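Long-range contacts in ErfK/YbiS/YcfS/YnhG family protein (Xylanimonas cellulosilytica, PDB 4LPQ), which probably acts as a peptidoglycan L,D-transpeptidase in cell wall biogenesis, this chain holding a putative peptidoglycan-binding domain and the catalytic domain: residues 32-37 / 46-51; 86-91 / 200-205; 105-110 / 189-194. One frame throughout, in Å; residues are numbered along the deposited sequence. Where two conformers were deposited one is given.

Interaction 1 (32-37 / 46-51); sequences YFILKA and QQAVWA
Tyr-32 lays its ring against the last turn of the helical segment 46-51, where Ala-51 receives it. One side of the ring does the touching. CD2 of Tyr-32 lies 4.1 Å from the methyl CB of Ala-51, and CE2 of Tyr-32 comes to 3.9 Å from the carbonyl O of Ala-51. The first torsion sets CG of Tyr-32 anti to the carbonyl carbon and beside the backbone N (chi1 -68°), and from this position the CD2 and CE2 side of the ring lies against Ala-51. The ring meets the carbonyl oxygens of Ala-48 and Ala-51 obliquely. Its hydroxyl is hydrogen-bonded to the backbone O of Tyr-76, while the ring packs edge-to-face with Phe-52.

Ala-48, one turn earlier, is the other half of the helical surface. CB of Ala-48 sits only 3.4 Å from the carbonyl O of Phe-33, a close approach that the small methyl permits, and 4.1 Å from CB of Ile-34. Ile-34 holds CG1 anti to its backbone N (chi1 -169°) and meets the helix here with its branch point. No hydrogen bond joins the two segments; the contact rests on apolar packing, and the short side chains of Ala-48 and Ala-51 probably let the loop lie close.

An alanine in place of Tyr-32 would probably open a gap beside Ala-51, leave the Tyr-76 carbonyl without its hydroxyl donor and take the edge-to-face partner from Phe-52.

Both segments belong to the putative peptidoglycan-binding domain, in which the loop links helix 18-30 to helix 43-56. Ile-34 also rests on Gln-24 and Met-28 of helix 18-30, whereas the side chains of Tyr-32 and Phe-33 turn to strand 104-110, touching Ile-108 and Ile-109 respectively.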
loop_
_atom_site.group_PDB
_atom_site.type_symbol
_atom_site.label_atom_id
_atom_site.label_comp_id
_atom_site.label_asym_id
_atom_site.label_seq_id
_atom_site.Cartn_x
_atom_site.Cartn_y
_atom_site.Cartn_z
ATOM N N TYR A 32 -4.394 -9.325 -0.911
ATOM C CA TYR A 32 -3.512 -8.412 -0.206
ATOM C C TYR A 32 -2.103 -8.778 -0.607
ATOM O O TYR A 32 -1.733 -9.944 -0.585
ATOM C CB TYR A 32 -3.746 -8.531 1.311
ATOM C CG TYR A 32 -5.123 -7.997 1.630
ATOM C CD1 TYR A 32 -6.256 -8.810 1.535
ATOM C CD2 TYR A 32 -5.352 -6.658 1.935
ATOM C CE1 TYR A 32 -7.505 -8.313 1.740
ATOM C CE2 TYR A 32 -6.631 -6.122 2.103
ATOM C CZ TYR A 32 -7.733 -6.973 2.014
ATOM O OH TYR A 32 -8.955 -6.435 2.250
ATOM N N PHE A 33 -1.290 -7.808 -0.996
ATOM C CA PHE A 33 -0.008 -8.114 -1.636
ATOM C C PHE A 33 0.959 -8.746 -0.683
ATOM O O PHE A 33 1.358 -8.163 0.330
ATOM C CB PHE A 33 0.615 -6.820 -2.161
ATOM C CG PHE A 33 1.922 -7.073 -2.870
ATOM C CD1 PHE A 33 1.923 -7.615 -4.130
ATOM C CD2 PHE A 33 3.087 -6.929 -2.226
ATOM C CE1 PHE A 33 3.128 -7.951 -4.739
ATOM C CE2 PHE A 33 4.253 -7.212 -2.821
ATOM C CZ PHE A 33 4.305 -7.735 -4.061
ATOM N N ILE A 34 1.348 -9.964 -1.040
ATOM C CA ILE A 34 2.303 -10.783 -0.288
ATOM C C ILE A 34 2.790 -11.856 -1.270
ATOM O O ILE A 34 1.985 -12.526 -1.963
ATOM C CB ILE A 34 1.669 -11.396 0.985
ATOM C CG1 ILE A 34 2.726 -12.009 1.893
ATOM C CG2 ILE A 34 0.536 -12.337 0.708
ATOM C CD1 ILE A 34 2.127 -12.434 3.247
ATOM N N LEU A 35 4.049 -12.091 -1.308
ATOM C CA LEU A 35 4.672 -13.039 -2.241
ATOM C C LEU A 35 4.861 -14.452 -1.708
ATOM O O LEU A 35 4.863 -15.413 -2.491
ATOM C CB LEU A 35 6.022 -12.478 -2.723
ATOM C CG LEU A 35 6.020 -11.214 -3.496
ATOM C CD1 LEU A 35 7.409 -10.810 -3.929
ATOM C CD2 LEU A 35 5.143 -11.388 -4.693
ATOM N N LYS A 36 5.109 -14.605 -0.376
ATOM C CA LYS A 36 5.518 -15.884 0.225
ATOM C C LYS A 36 4.678 -16.221 1.410
ATOM O O LYS A 36 4.392 -15.389 2.283
ATOM C CB LYS A 36 6.924 -15.733 0.788
ATOM C CG LYS A 36 8.034 -15.681 -0.192
ATOM C CD LYS A 36 9.341 -16.133 0.443
ATOM C CE LYS A 36 9.674 -15.246 1.626
ATOM N NZ LYS A 36 11.136 -15.257 1.760
ATOM N N ALA A 37 4.192 -17.448 1.439
ATOM C CA ALA A 37 3.566 -18.015 2.630
ATOM C C ALA A 37 4.543 -19.031 3.175
ATOM O O ALA A 37 4.546 -20.180 2.740
ATOM C CB ALA A 37 2.248 -18.657 2.326
ATOM N N GLN A 46 4.162 -7.931 7.339
ATOM C CA GLN A 46 3.669 -6.739 8.007
ATOM C C GLN A 46 2.959 -5.823 7.069
ATOM O O GLN A 46 1.898 -5.255 7.409
ATOM C CB GLN A 46 4.837 -6.030 8.724
ATOM C CG GLN A 46 4.428 -4.826 9.529
ATOM C CD GLN A 46 3.733 -5.299 10.719
ATOM O OE1 GLN A 46 4.299 -5.404 11.755
ATOM N NE2 GLN A 46 2.445 -5.563 10.578
ATOM N N GLN A 47 3.524 -5.577 5.905
ATOM C CA GLN A 47 2.889 -4.705 4.929
ATOM C C GLN A 47 1.480 -5.216 4.571
ATOM O O GLN A 47 0.543 -4.447 4.487
ATOM C CB GLN A 47 3.737 -4.564 3.664
ATOM C CG GLN A 47 5.049 -3.810 3.869
ATOM C CD GLN A 47 4.782 -2.348 4.133
ATOM O OE1 GLN A 47 5.180 -1.817 5.276
ATOM N NE2 GLN A 47 4.206 -1.702 3.241
ATOM N N ALA A 48 1.390 -6.528 4.387
ATOM C CA ALA A 48 0.085 -7.100 4.009
ATOM C C ALA A 48 -0.940 -7.032 5.118
ATOM O O ALA A 48 -2.113 -6.756 4.909
ATOM C CB ALA A 48 0.248 -8.540 3.550
ATOM N N VAL A 49 -0.489 -7.325 6.376
ATOM C CA VAL A 49 -1.401 -7.175 7.518
ATOM C C VAL A 49 -1.907 -5.769 7.716
ATOM O O VAL A 49 -3.069 -5.541 7.986
ATOM C CB VAL A 49 -0.796 -7.769 8.818
ATOM C CG1 VAL A 49 -1.675 -7.544 10.036
ATOM C CG2 VAL A 49 -0.545 -9.275 8.655
ATOM N N TRP A 50 -0.987 -4.812 7.620
ATOM C CA TRP A 50 -1.375 -3.405 7.721
ATOM C C TRP A 50 -2.362 -3.053 6.634
ATOM O O TRP A 50 -3.346 -2.389 6.871
ATOM C CB TRP A 50 -0.172 -2.532 7.661
ATOM C CG TRP A 50 0.662 -2.478 8.931
ATOM C CD1 TRP A 50 0.303 -2.844 10.188
ATOM C CD2 TRP A 50 1.997 -1.985 9.050
ATOM N NE1 TRP A 50 1.305 -2.577 11.094
ATOM C CE2 TRP A 50 2.381 -2.048 10.440
ATOM C CE3 TRP A 50 2.897 -1.471 8.153
ATOM C CZ2 TRP A 50 3.628 -1.667 10.878
ATOM C CZ3 TRP A 50 4.137 -1.064 8.576
ATOM C CH2 TRP A 50 4.491 -1.155 9.921
ATOM N N ALA A 51 -2.121 -3.527 5.383
ATOM C CA ALA A 51 -3.086 -3.261 4.308
ATOM C C ALA A 51 -4.435 -3.811 4.639
ATOM O O ALA A 51 -5.461 -3.212 4.365
ATOM C CB ALA A 51 -2.587 -3.844 3.047
#

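Interaction 2 (86-91 / 200-205); sequences KVVEID and IGTRVL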
loop_
_atom_site.group_PDB
_atom_site.type_symbol
_atom_site.label_atom_id
_atom_site.label_comp_id
_atom_site.label_asym_id
_atom_site.label_seq_id
_atom_site.Cartn_x
_atom_site.Cartn_y
_atom_site.Cartn_z
ATOM N N LYS A 86 -8.168 -0.641 -16.488
ATOM C CA LYS A 86 -7.134 -0.752 -15.472
ATOM C C LYS A 86 -7.021 0.592 -14.759
ATOM O O LYS A 86 -6.815 1.658 -15.421
ATOM C CB LYS A 86 -5.872 -1.150 -16.163
ATOM C CG LYS A 86 -4.741 -1.237 -15.177
ATOM C CD LYS A 86 -3.488 -1.862 -15.734
ATOM C CE LYS A 86 -3.604 -3.326 -15.906
ATOM N NZ LYS A 86 -2.359 -4.032 -16.268
ATOM N N VAL A 87 -7.117 0.572 -13.424
ATOM C CA VAL A 87 -7.103 1.827 -12.653
ATOM C C VAL A 87 -6.324 1.555 -11.369
ATOM O O VAL A 87 -6.496 0.511 -10.760
ATOM C CB VAL A 87 -8.562 2.274 -12.366
ATOM C CG1 VAL A 87 -8.532 3.583 -11.558
ATOM C CG2 VAL A 87 -9.388 2.334 -13.616
ATOM N N VAL A 88 -5.481 2.512 -11.024
ATOM C CA VAL A 88 -4.865 2.537 -9.712
ATOM C C VAL A 88 -5.669 3.497 -8.839
ATOM O O VAL A 88 -5.779 4.671 -9.156
ATOM C CB VAL A 88 -3.422 3.000 -9.797
ATOM C CG1 VAL A 88 -2.795 3.170 -8.407
ATOM C CG2 VAL A 88 -2.619 1.955 -10.555
ATOM N N GLU A 89 -6.307 2.946 -7.811
ATOM C CA GLU A 89 -7.090 3.755 -6.909
ATOM C C GLU A 89 -6.316 3.901 -5.611
ATOM O O GLU A 89 -5.801 2.913 -5.052
ATOM C CB GLU A 89 -8.451 3.118 -6.630
ATOM C CG GLU A 89 -9.299 2.963 -7.874
ATOM C CD GLU A 89 -10.773 2.567 -7.700
ATOM O OE1 GLU A 89 -11.257 2.737 -6.535
ATOM O OE2 GLU A 89 -11.361 2.082 -8.702
ATOM N N ILE A 90 -6.282 5.119 -5.054
ATOM C CA ILE A 90 -5.611 5.345 -3.806
ATOM C C ILE A 90 -6.632 5.967 -2.862
ATOM O O ILE A 90 -7.156 7.059 -3.052
ATOM C CB ILE A 90 -4.388 6.274 -4.039
ATOM C CG1 ILE A 90 -3.392 5.591 -5.040
ATOM C CG2 ILE A 90 -3.736 6.543 -2.691
ATOM C CD1 ILE A 90 -2.346 6.418 -5.642
ATOM N N ASP A 91 -6.940 5.171 -1.819
ATOM C CA ASP A 91 -7.850 5.538 -0.756
ATOM C C ASP A 91 -7.090 6.222 0.312
ATOM O O ASP A 91 -6.368 5.566 1.079
ATOM C CB ASP A 91 -8.637 4.298 -0.280
ATOM C CG ASP A 91 -9.679 4.627 0.762
ATOM O OD1 ASP A 91 -9.520 5.628 1.519
ATOM O OD2 ASP A 91 -10.664 3.840 0.815
ATOM N N ILE A 200 2.279 3.994 -19.113
ATOM C CA ILE A 200 1.956 5.370 -19.337
ATOM C C ILE A 200 0.475 5.423 -19.822
ATOM O O ILE A 200 0.072 4.647 -20.694
ATOM C CB ILE A 200 3.020 5.987 -20.294
ATOM C CG1 ILE A 200 4.514 5.845 -19.747
ATOM C CG2 ILE A 200 2.636 7.433 -20.636
ATOM C CD1 ILE A 200 4.768 6.557 -18.335
ATOM N N GLY A 201 -0.271 6.345 -19.259
ATOM C CA GLY A 201 -1.653 6.560 -19.580
ATOM C C GLY A 201 -2.613 5.951 -18.566
ATOM O O GLY A 201 -3.806 6.247 -18.577
ATOM N N THR A 202 -2.117 5.075 -17.679
ATOM C CA THR A 202 -2.988 4.415 -16.706
ATOM C C THR A 202 -3.619 5.457 -15.796
ATOM O O THR A 202 -2.931 6.267 -15.165
ATOM C CB THR A 202 -2.219 3.372 -15.900
ATOM O OG1 THR A 202 -1.653 2.366 -16.725
ATOM C CG2 THR A 202 -3.082 2.719 -14.856
ATOM N N ARG A 203 -4.940 5.324 -15.594
ATOM C CA ARG A 203 -5.684 6.173 -14.681
ATOM C C ARG A 203 -5.185 5.966 -13.244
ATOM O O ARG A 203 -5.092 4.821 -12.781
ATOM C CB ARG A 203 -7.169 5.856 -14.776
ATOM C CG ARG A 203 -8.108 6.752 -14.017
ATOM C CD ARG A 203 -9.515 6.250 -14.223
ATOM N NE ARG A 203 -10.475 7.145 -13.647
ATOM C CZ ARG A 203 -11.741 6.849 -13.394
ATOM N NH1 ARG A 203 -12.182 5.620 -13.682
ATOM N NH2 ARG A 203 -12.541 7.755 -12.878
ATOM N N VAL A 204 -5.068 7.058 -12.531
ATOM C CA VAL A 204 -4.720 7.047 -11.117
ATOM C C VAL A 204 -5.767 7.931 -10.453
ATOM O O VAL A 204 -5.821 9.134 -10.677
ATOM C CB VAL A 204 -3.305 7.614 -10.805
ATOM C CG1 VAL A 204 -3.019 7.560 -9.287
ATOM C CG2 VAL A 204 -2.288 6.783 -11.560
ATOM N N LEU A 205 -6.611 7.317 -9.615
ATOM C CA LEU A 205 -7.739 7.965 -9.007
ATOM C C LEU A 205 -7.533 8.035 -7.499
ATOM O O LEU A 205 -7.409 6.957 -6.900
ATOM C CB LEU A 205 -9.014 7.144 -9.380
ATOM C CG LEU A 205 -10.295 7.540 -8.812
ATOM C CD1 LEU A 205 -10.704 8.890 -9.325
ATOM C CD2 LEU A 205 -11.379 6.488 -9.184
HETATM O O HOH W 1 -6.607 3.534 -17.275
#
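Val-87 and Arg-203 lie side by side, their side chains pointing the same way, and the arginine can be followed outward along its neighbour. CB of Arg-203 starts 4.2 Å from CG1 of Val-87. CG of Arg-203, set anti to the backbone N (chi1 -173°), keeps alongside at 4.0 Å from CG1 of Val-87. CD of Arg-203 then lies against both methyls, 3.9 Å from CG1 of Val-87 and scarcely farther from CG2. The chain stays extended as far as NE. At the tip, CD2 of Leu-205 lies over one face of the guanidinium, offset toward its rim, and NH2 ends in a salt bridge with Asp-134 on strand 133-140.

The backbones beneath form a parallel strand pair within the mixed sheet of the YkuD-type catalytic domain, joining its first strand, 86-91, to its last, 203-206. Strand 96-101 runs antiparallel along the other edge of 86-91, and 133-140 along that of 203-206. Val-88 uses both backbone polar atoms here: its N donates to Arg-203 O at 2.9 Å, and its O accepts from Leu-205 N at 2.8 Å, with an angle of 167° at the hydrogen. Ile-90 N continues the pattern to Leu-205 O, also at 2.8 Å. Where the strands part, a water bridges Lys-86 O and Arg-203 N.

On the face of Val-88 and Val-204 apolar side chains meet, CD1 of Ile-90 crossing to CG1 of Val-204 at 3.9 Å.

Interaction 3 (105-110 / 189-194); sequences VVRIIN and MNWLWD
The indole of Trp-191 takes the side chain of Arg-107, given in one of its two deposited conformers, over one face and a methyl of Val-106 at its edge; it is also stacked with Trp-196 of its own helix, 186-196, and meets the ring of Phe-33. In this conformer CG of Arg-107 stands 3.6 Å from the centroid of the six-membered ring of Trp-191, 24° off the normal, a CH-pi contact displaced toward the rim at CH2. Val-106 CG1 lies in the ring plane, 3.9 Å from CH2 of Trp-191. The guanidinium of Arg-107 has CZ2 of Trp-191 3.8 Å above its plane and over its centre; the two planes are 31° apart. The bend at chi2 (-63°) swings CD off the ring, and the guanidinium then comes back over CZ2. NH1 donates to the backbone O of Val-106 from above the carbonyl plane, a bond that would limit rotation of the guanidinium in this conformer.

Val-106 and Arg-107 can both address the same tryptophan because they form a classic beta bulge opposite Ala-99 on strand 96-101. Further along the strand, Ile-109 and Leu-192 meet tip to tip, CD1 to CD2 at 4.1 Å.

With no hydrogen bond between strand and helix, cohesion probably comes from dispersion, the CH-pi contact and the guanidinium lying against the indole; the arginine's charge would probably polarise its CG hydrogens and so strengthen their attraction to the ring.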
loop_
_atom_site.group_PDB
_atom_site.type_symbol
_atom_site.label_atom_id
_atom_site.label_comp_id
_atom_site.label_asym_id
_atom_site.label_seq_id
_atom_site.Cartn_x
_atom_site.Cartn_y
_atom_site.Cartn_z
ATOM N N VAL A 105 -10.952 -5.611 -7.740
ATOM C CA VAL A 105 -9.647 -5.390 -7.112
ATOM C C VAL A 105 -8.787 -6.587 -7.411
ATOM O O VAL A 105 -9.123 -7.756 -7.022
ATOM C CB VAL A 105 -9.812 -5.184 -5.592
ATOM C CG1 VAL A 105 -8.503 -5.078 -4.918
ATOM C CG2 VAL A 105 -10.660 -3.959 -5.370
ATOM N N VAL A 106 -7.622 -6.340 -7.964
ATOM C CA VAL A 106 -6.626 -7.362 -8.235
ATOM C C VAL A 106 -5.654 -7.516 -7.053
ATOM O O VAL A 106 -5.349 -8.633 -6.620
ATOM C CB VAL A 106 -5.875 -7.090 -9.573
ATOM C CG1 VAL A 106 -4.780 -8.122 -9.842
ATOM C CG2 VAL A 106 -6.866 -7.026 -10.703
ATOM N N ARG A 107 -5.218 -6.362 -6.526
ATOM C CA ARG A 107 -4.381 -6.359 -5.326
ATOM C C ARG A 107 -4.679 -5.158 -4.492
ATOM O O ARG A 107 -5.029 -4.070 -4.967
ATOM C CB ARG A 107 -2.825 -6.327 -5.570
ATOM C CG ARG A 107 -2.144 -7.516 -6.150
ATOM C CD ARG A 107 -2.183 -8.792 -5.320
ATOM N NE ARG A 107 -1.389 -9.800 -6.011
ATOM C CZ ARG A 107 -1.867 -10.539 -7.023
ATOM N NH1 ARG A 107 -3.100 -10.396 -7.472
ATOM N NH2 ARG A 107 -1.097 -11.378 -7.678
ATOM N N ILE A 108 -4.522 -5.369 -3.178
ATOM C CA ILE A 108 -4.546 -4.312 -2.188
ATOM C C ILE A 108 -3.115 -4.177 -1.657
ATOM O O ILE A 108 -2.568 -5.192 -1.189
ATOM C CB ILE A 108 -5.510 -4.602 -1.013
ATOM C CG1 ILE A 108 -6.911 -4.961 -1.466
ATOM C CG2 ILE A 108 -5.510 -3.375 -0.076
ATOM C CD1 ILE A 108 -7.160 -6.410 -1.686
ATOM N N ILE A 109 -2.581 -2.945 -1.658
ATOM C CA ILE A 109 -1.192 -2.701 -1.321
ATOM C C ILE A 109 -1.145 -1.660 -0.200
ATOM O O ILE A 109 -1.809 -0.598 -0.333
ATOM C CB ILE A 109 -0.428 -2.271 -2.598
ATOM C CG1 ILE A 109 -0.263 -3.449 -3.529
ATOM C CG2 ILE A 109 0.927 -1.689 -2.270
ATOM C CD1 ILE A 109 0.032 -3.082 -4.962
ATOM N N ASN A 110 -0.347 -1.940 0.857
ATOM C CA ASN A 110 -0.182 -0.920 1.880
ATOM C C ASN A 110 0.521 0.306 1.292
ATOM O O ASN A 110 1.500 0.223 0.579
ATOM C CB ASN A 110 0.669 -1.513 2.992
ATOM C CG ASN A 110 0.821 -0.583 4.179
ATOM O OD1 ASN A 110 -0.182 -0.137 4.718
ATOM N ND2 ASN A 110 2.066 -0.289 4.544
HETATM N N MSE A 189 5.934 -2.237 -5.766
HETATM C CA MSE A 189 6.198 -1.369 -6.925
HETATM C C MSE A 189 6.683 -2.270 -8.095
HETATM O O MSE A 189 6.239 -2.056 -9.225
HETATM C CB MSE A 189 7.231 -0.302 -6.571
HETATM C CG MSE A 189 7.152 0.825 -7.569
HETATM SE SE MSE A 189 5.487 1.877 -7.267
HETATM C CE MSE A 189 5.206 2.540 -9.057
ATOM N N ASN A 190 7.534 -3.245 -7.830
ATOM C CA ASN A 190 8.018 -4.116 -8.852
ATOM C C ASN A 190 6.885 -4.916 -9.465
ATOM O O ASN A 190 6.832 -5.095 -10.695
ATOM C CB ASN A 190 9.133 -5.047 -8.324
ATOM C CG ASN A 190 10.396 -4.310 -7.926
ATOM O OD1 ASN A 190 10.702 -3.228 -8.408
ATOM N ND2 ASN A 190 11.152 -4.954 -7.041
ATOM N N TRP A 191 5.971 -5.355 -8.624
ATOM C CA TRP A 191 4.805 -6.067 -9.075
ATOM C C TRP A 191 3.948 -5.195 -10.011
ATOM O O TRP A 191 3.542 -5.641 -11.116
ATOM C CB TRP A 191 3.995 -6.661 -7.944
ATOM C CG TRP A 191 2.779 -7.404 -8.372
ATOM C CD1 TRP A 191 2.757 -8.708 -8.782
ATOM C CD2 TRP A 191 1.451 -6.886 -8.574
ATOM N NE1 TRP A 191 1.463 -9.036 -9.196
ATOM C CE2 TRP A 191 0.654 -7.931 -9.088
ATOM C CE3 TRP A 191 0.848 -5.646 -8.342
ATOM C CZ2 TRP A 191 -0.689 -7.754 -9.408
ATOM C CZ3 TRP A 191 -0.474 -5.457 -8.651
ATOM C CH2 TRP A 191 -1.273 -6.517 -9.165
ATOM N N LEU A 192 3.670 -3.959 -9.618
ATOM C CA LEU A 192 2.929 -3.012 -10.432
ATOM C C LEU A 192 3.601 -2.837 -11.776
ATOM O O LEU A 192 2.910 -2.863 -12.802
ATOM C CB LEU A 192 2.825 -1.686 -9.706
ATOM C CG LEU A 192 1.884 -1.655 -8.507
ATOM C CD1 LEU A 192 2.062 -0.361 -7.711
ATOM C CD2 LEU A 192 0.441 -1.854 -8.900
ATOM N N TRP A 193 4.937 -2.638 -11.830
ATOM C CA TRP A 193 5.641 -2.435 -13.056
ATOM C C TRP A 193 5.648 -3.653 -13.947
ATOM O O TRP A 193 5.414 -3.581 -15.160
ATOM C CB TRP A 193 7.058 -1.972 -12.798
ATOM C CG TRP A 193 7.334 -0.576 -12.577
ATOM C CD1 TRP A 193 7.112 0.132 -11.383
ATOM C CD2 TRP A 193 8.020 0.325 -13.465
ATOM N NE1 TRP A 193 7.598 1.394 -11.512
ATOM C CE2 TRP A 193 8.164 1.560 -12.761
ATOM C CE3 TRP A 193 8.550 0.227 -14.720
ATOM C CZ2 TRP A 193 8.835 2.639 -13.275
ATOM C CZ3 TRP A 193 9.188 1.292 -15.235
ATOM C CH2 TRP A 193 9.363 2.489 -14.508
ATOM N N ASP A 194 6.064 -4.778 -13.368
ATOM C CA ASP A 194 6.610 -5.910 -14.130
ATOM C C ASP A 194 5.648 -7.062 -14.310
ATOM O O ASP A 194 5.754 -7.793 -15.234
ATOM C CB ASP A 194 7.894 -6.419 -13.506
ATOM C CG ASP A 194 9.005 -5.423 -13.423
ATOM O OD1 ASP A 194 9.051 -4.495 -14.254
ATOM O OD2 ASP A 194 9.828 -5.588 -12.449
#

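How the interactions relate
Interaction 1 belongs to the putative peptidoglycan-binding domain, interactions 2 and 3 to the catalytic domain, and the first and third meet at the junction. There Phe-33 N probably hydrogen-bonds Ile-108 O at 2.9 Å, and Phe-33 CE1 packs 3.6 Å from Trp-191 CB. The centre of interaction 3 lies about 11 Å from each of the others, whose own centres are about 21 Å apart. Along the chain, interaction 3 is nested within the loop that interaction 2 closes. Both approach the predicted active site without forming it: the Ile-90 side chain is about 9 Å from that of the predicted nucleophile Cys-181, and the Leu-192 side chain about 9 Å from that of His-167.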